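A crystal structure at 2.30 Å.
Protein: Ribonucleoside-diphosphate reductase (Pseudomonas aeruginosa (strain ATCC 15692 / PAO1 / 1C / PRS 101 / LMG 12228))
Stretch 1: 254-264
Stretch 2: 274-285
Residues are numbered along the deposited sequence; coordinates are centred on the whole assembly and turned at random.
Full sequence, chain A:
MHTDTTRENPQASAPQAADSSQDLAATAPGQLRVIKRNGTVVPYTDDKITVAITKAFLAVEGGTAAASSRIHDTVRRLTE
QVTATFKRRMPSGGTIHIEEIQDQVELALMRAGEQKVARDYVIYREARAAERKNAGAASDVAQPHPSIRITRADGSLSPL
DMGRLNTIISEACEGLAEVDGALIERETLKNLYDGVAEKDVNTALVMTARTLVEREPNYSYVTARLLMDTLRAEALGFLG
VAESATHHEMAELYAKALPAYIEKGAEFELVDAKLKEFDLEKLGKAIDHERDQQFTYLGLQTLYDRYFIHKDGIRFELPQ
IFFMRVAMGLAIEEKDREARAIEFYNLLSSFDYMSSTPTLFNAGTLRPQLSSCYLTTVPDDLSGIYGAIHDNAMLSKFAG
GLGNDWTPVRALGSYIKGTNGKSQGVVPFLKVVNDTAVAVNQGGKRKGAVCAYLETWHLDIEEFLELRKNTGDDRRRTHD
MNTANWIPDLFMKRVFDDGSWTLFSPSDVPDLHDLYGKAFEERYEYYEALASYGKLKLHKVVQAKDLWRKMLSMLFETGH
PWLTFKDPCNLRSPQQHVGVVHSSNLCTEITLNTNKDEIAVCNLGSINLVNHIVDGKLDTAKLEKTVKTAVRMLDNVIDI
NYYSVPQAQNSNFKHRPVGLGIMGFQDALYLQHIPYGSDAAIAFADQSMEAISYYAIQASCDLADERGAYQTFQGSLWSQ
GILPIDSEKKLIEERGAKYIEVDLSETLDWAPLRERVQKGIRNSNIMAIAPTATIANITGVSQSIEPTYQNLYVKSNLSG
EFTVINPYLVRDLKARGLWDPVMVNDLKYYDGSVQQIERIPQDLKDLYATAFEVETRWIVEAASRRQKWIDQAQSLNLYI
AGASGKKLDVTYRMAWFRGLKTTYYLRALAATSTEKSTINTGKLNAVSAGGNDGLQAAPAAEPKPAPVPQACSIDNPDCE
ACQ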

# COMPACT_ATOMS: atom_id res chain seq x y z
N TYR A 254 19.05 -66.09 -1.73
CA TYR A 254 19.95 -64.94 -1.72
C TYR A 254 21.40 -65.38 -1.90
O TYR A 254 22.18 -64.69 -2.55
CB TYR A 254 19.79 -64.16 -0.41
CG TYR A 254 19.04 -62.85 -0.56
CD1 TYR A 254 19.43 -61.90 -1.50
CD2 TYR A 254 17.95 -62.56 0.25
CE1 TYR A 254 18.75 -60.71 -1.63
CE2 TYR A 254 17.27 -61.37 0.13
CZ TYR A 254 17.67 -60.44 -0.81
OH TYR A 254 17.00 -59.25 -0.94
N ALA A 255 21.76 -66.53 -1.34
CA ALA A 255 23.12 -67.04 -1.50
C ALA A 255 23.37 -67.54 -2.92
O ALA A 255 24.49 -67.43 -3.42
CB ALA A 255 23.38 -68.15 -0.49
N LYS A 256 22.34 -68.10 -3.57
CA LYS A 256 22.50 -68.53 -4.95
C LYS A 256 22.53 -67.34 -5.90
O LYS A 256 23.21 -67.39 -6.93
CB LYS A 256 21.36 -69.48 -5.34
CG LYS A 256 21.46 -70.85 -4.68
CD LYS A 256 22.29 -71.82 -5.52
CE LYS A 256 22.87 -72.95 -4.68
NZ LYS A 256 24.01 -72.48 -3.84
N ALA A 257 21.82 -66.26 -5.57
CA ALA A 257 21.71 -65.12 -6.47
C ALA A 257 22.95 -64.23 -6.45
O ALA A 257 23.30 -63.64 -7.47
CB ALA A 257 20.47 -64.30 -6.13
N LEU A 258 23.62 -64.12 -5.30
CA LEU A 258 24.79 -63.25 -5.20
C LEU A 258 25.85 -63.58 -6.23
O LEU A 258 26.24 -62.69 -7.01
CB LEU A 258 25.34 -63.30 -3.77
CG LEU A 258 26.70 -62.62 -3.56
CD1 LEU A 258 26.63 -61.13 -3.90
CD2 LEU A 258 27.19 -62.83 -2.14
N PRO A 259 26.38 -64.81 -6.30
CA PRO A 259 27.39 -65.09 -7.33
C PRO A 259 26.87 -64.91 -8.74
O PRO A 259 27.63 -64.46 -9.62
CB PRO A 259 27.79 -66.55 -7.05
CG PRO A 259 26.63 -67.13 -6.34
CD PRO A 259 26.06 -66.01 -5.51
N ALA A 260 25.60 -65.23 -8.99
CA ALA A 260 25.02 -64.96 -10.30
C ALA A 260 24.97 -63.47 -10.58
O ALA A 260 25.15 -63.03 -11.72
CB ALA A 260 23.62 -65.56 -10.39
N TYR A 261 24.72 -62.66 -9.54
CA TYR A 261 24.65 -61.22 -9.72
C TYR A 261 26.02 -60.64 -10.06
O TYR A 261 26.16 -59.84 -10.99
CB TYR A 261 24.09 -60.56 -8.46
CG TYR A 261 24.30 -59.07 -8.41
CD1 TYR A 261 23.45 -58.21 -9.09
CD2 TYR A 261 25.35 -58.52 -7.70
CE1 TYR A 261 23.64 -56.84 -9.05
CE2 TYR A 261 25.56 -57.15 -7.65
CZ TYR A 261 24.70 -56.32 -8.33
OH TYR A 261 24.89 -54.96 -8.29
N ILE A 262 27.05 -61.06 -9.32
CA ILE A 262 28.40 -60.53 -9.56
C ILE A 262 28.89 -60.91 -10.95
O ILE A 262 29.53 -60.11 -11.63
CB ILE A 262 29.36 -61.03 -8.47
CG1 ILE A 262 28.92 -60.51 -7.09
CG2 ILE A 262 30.80 -60.60 -8.78
CD1 ILE A 262 28.99 -59.00 -6.94
N GLU A 263 28.60 -62.14 -11.38
CA GLU A 263 29.08 -62.58 -12.69
C GLU A 263 28.45 -61.77 -13.81
O GLU A 263 29.15 -61.30 -14.72
CB GLU A 263 28.80 -64.07 -12.87
CG GLU A 263 29.49 -64.68 -14.09
CD GLU A 263 29.40 -66.20 -14.12
OE1 GLU A 263 28.72 -66.78 -13.25
OE2 GLU A 263 30.00 -66.81 -15.03
N LYS A 264 27.13 -61.58 -13.76
CA LYS A 264 26.48 -60.76 -14.78
C LYS A 264 26.82 -59.28 -14.62
O LYS A 264 26.91 -58.56 -15.61
CB LYS A 264 24.96 -60.96 -14.74
CG LYS A 264 24.48 -62.26 -15.37
CD LYS A 264 24.87 -62.37 -16.84
CE LYS A 264 24.23 -63.58 -17.52
NZ LYS A 264 22.77 -63.41 -17.69
N LYS A 274 36.90 -56.59 -9.59
CA LYS A 274 37.61 -56.96 -8.37
C LYS A 274 36.70 -57.66 -7.36
O LYS A 274 37.19 -58.42 -6.52
CB LYS A 274 38.24 -55.72 -7.72
CG LYS A 274 39.46 -55.19 -8.43
CD LYS A 274 40.20 -54.18 -7.55
CE LYS A 274 41.31 -53.48 -8.32
NZ LYS A 274 42.34 -54.44 -8.81
N LEU A 275 35.39 -57.40 -7.42
CA LEU A 275 34.48 -58.04 -6.48
C LEU A 275 34.45 -59.55 -6.64
O LEU A 275 33.99 -60.25 -5.73
CB LEU A 275 33.07 -57.46 -6.63
CG LEU A 275 32.88 -55.97 -6.30
CD1 LEU A 275 31.41 -55.66 -6.01
CD2 LEU A 275 33.74 -55.53 -5.12
N LYS A 276 34.91 -60.08 -7.78
CA LYS A 276 35.05 -61.52 -7.93
C LYS A 276 36.15 -62.09 -7.05
O LYS A 276 36.19 -63.30 -6.83
CB LYS A 276 35.34 -61.88 -9.39
CG LYS A 276 34.17 -61.66 -10.32
CD LYS A 276 34.54 -61.97 -11.75
CE LYS A 276 33.35 -61.81 -12.67
NZ LYS A 276 33.72 -62.00 -14.10
N GLU A 277 37.05 -61.25 -6.54
CA GLU A 277 38.10 -61.71 -5.64
C GLU A 277 37.58 -62.00 -4.23
O GLU A 277 38.36 -62.46 -3.39
CB GLU A 277 39.23 -60.67 -5.57
CG GLU A 277 39.91 -60.39 -6.91
CD GLU A 277 40.89 -59.24 -6.84
OE1 GLU A 277 40.94 -58.55 -5.80
OE2 GLU A 277 41.61 -59.01 -7.84
N PHE A 278 36.31 -61.73 -3.96
CA PHE A 278 35.71 -62.05 -2.68
C PHE A 278 35.28 -63.51 -2.65
O PHE A 278 35.11 -64.16 -3.69
CB PHE A 278 34.51 -61.16 -2.39
CG PHE A 278 34.86 -59.78 -1.92
CD1 PHE A 278 35.13 -58.77 -2.83
CD2 PHE A 278 34.90 -59.48 -0.57
CE1 PHE A 278 35.44 -57.49 -2.40
CE2 PHE A 278 35.21 -58.20 -0.13
CZ PHE A 278 35.48 -57.21 -1.05
N ASP A 279 35.09 -64.03 -1.44
CA ASP A 279 34.57 -65.39 -1.26
C ASP A 279 33.05 -65.27 -1.25
O ASP A 279 32.42 -65.08 -0.20
CB ASP A 279 35.11 -66.01 0.02
CG ASP A 279 34.77 -67.48 0.14
OD1 ASP A 279 33.62 -67.85 -0.17
OD2 ASP A 279 35.66 -68.26 0.53
N LEU A 280 32.45 -65.41 -2.43
CA LEU A 280 31.02 -65.15 -2.56
C LEU A 280 30.18 -66.19 -1.82
O LEU A 280 29.08 -65.88 -1.36
CB LEU A 280 30.63 -65.11 -4.04
CG LEU A 280 31.41 -64.07 -4.86
CD1 LEU A 280 31.06 -64.17 -6.33
CD2 LEU A 280 31.16 -62.66 -4.34
N GLU A 281 30.68 -67.43 -1.70
CA GLU A 281 29.94 -68.43 -0.93
C GLU A 281 29.80 -68.00 0.52
O GLU A 281 28.72 -68.09 1.11
CB GLU A 281 30.64 -69.79 -1.04
CG GLU A 281 29.80 -70.97 -0.56
CD GLU A 281 30.17 -71.44 0.83
OE1 GLU A 281 30.83 -70.68 1.57
OE2 GLU A 281 29.81 -72.58 1.19
N LYS A 282 30.90 -67.52 1.11
CA LYS A 282 30.87 -67.04 2.49
C LYS A 282 30.00 -65.80 2.64
O LYS A 282 29.25 -65.67 3.61
CB LYS A 282 32.29 -66.76 2.96
CG LYS A 282 32.46 -66.55 4.45
CD LYS A 282 33.91 -66.20 4.80
CE LYS A 282 34.89 -67.30 4.37
NZ LYS A 282 36.30 -66.91 4.59
N LEU A 283 30.08 -64.87 1.68
CA LEU A 283 29.23 -63.69 1.73
C LEU A 283 27.78 -64.04 1.45
O LEU A 283 26.87 -63.38 1.98
CB LEU A 283 29.71 -62.64 0.73
CG LEU A 283 31.13 -62.11 0.91
CD1 LEU A 283 31.44 -61.07 -0.15
CD2 LEU A 283 31.33 -61.52 2.31
N GLY A 284 27.53 -65.05 0.62
CA GLY A 284 26.17 -65.46 0.34
C GLY A 284 25.44 -65.97 1.57
O GLY A 284 24.22 -65.86 1.67
N LYS A 285 26.19 -66.54 2.52
CA LYS A 285 25.58 -67.03 3.76
C LYS A 285 25.35 -65.91 4.76
O LYS A 285 24.47 -66.03 5.62
CB LYS A 285 26.45 -68.12 4.38
CG LYS A 285 26.52 -69.40 3.57
CD LYS A 285 27.51 -70.37 4.19
CE LYS A 285 27.58 -71.66 3.41
NZ LYS A 285 28.79 -72.45 3.77

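No hydrogen bond or salt bridge joins the two stretches; the evidence for their association is packing, with 453 Å² buried between them. The helices 254-264 and 280-285 approach to 8.2 Å between axes, and their directions differ by 137°, so rising numbers in stretch 2 meet falling numbers in stretch 1.

Contact begins in the 3-10 segment. Leu 275 points its CA-to-CB bond toward stretch 1 and places CD1 4.2 Å from Ile 262 CD1, a buried apolar pair. The Lys 276 side chain, m at chi1 and t thereafter, is extended, and its end comes nearer to stretch 1: its CG lies 3.9 Å from Ile 262 CG2 and its CE 4.3 Å from Glu 263 CA. A long aliphatic chain thus covers the isoleucine while the residue remains exposed. Glu 277, Phe 278 and Asp 279 make no contact, but Asp 279 caps the helix that begins at Leu 280, its OD1 accepting from Lys 282 N at 3.0 Å and 165°.

Leu 280 follows, with 75 Å² covered, the most in stretch 2. Leu 280 packs against both Pro 259 and Ile 262: its CD1 is 4.1 Å from Pro 259 CB, and its CD2 is 4.1 Å from Ile 262 CG1. Pro 259 has no amide hydrogen to donate to the preceding turn, where the helix is kinked, yet its ring offers a compact apolar surface.

One turn on, Leu 283 CB lies 3.8 Å from Leu 258 CD2. Leu 258 CD2 also sits 3.6 Å from Gly 284 N and 3.7 Å from Leu 280 O, packing against backbone whose polar atoms are already paired, Gly 284 N donating to Leu 280 O at 2.6 Å.

At Gly 284 the backbones come closest, its CA 3.9 Å from Ala 255 CA. An ideal CB here would stand 3.2 Å from Ala 255 CA, so glycine fits the gap; the small Ala 255 brings CB to 3.3 Å from Gly 284 O.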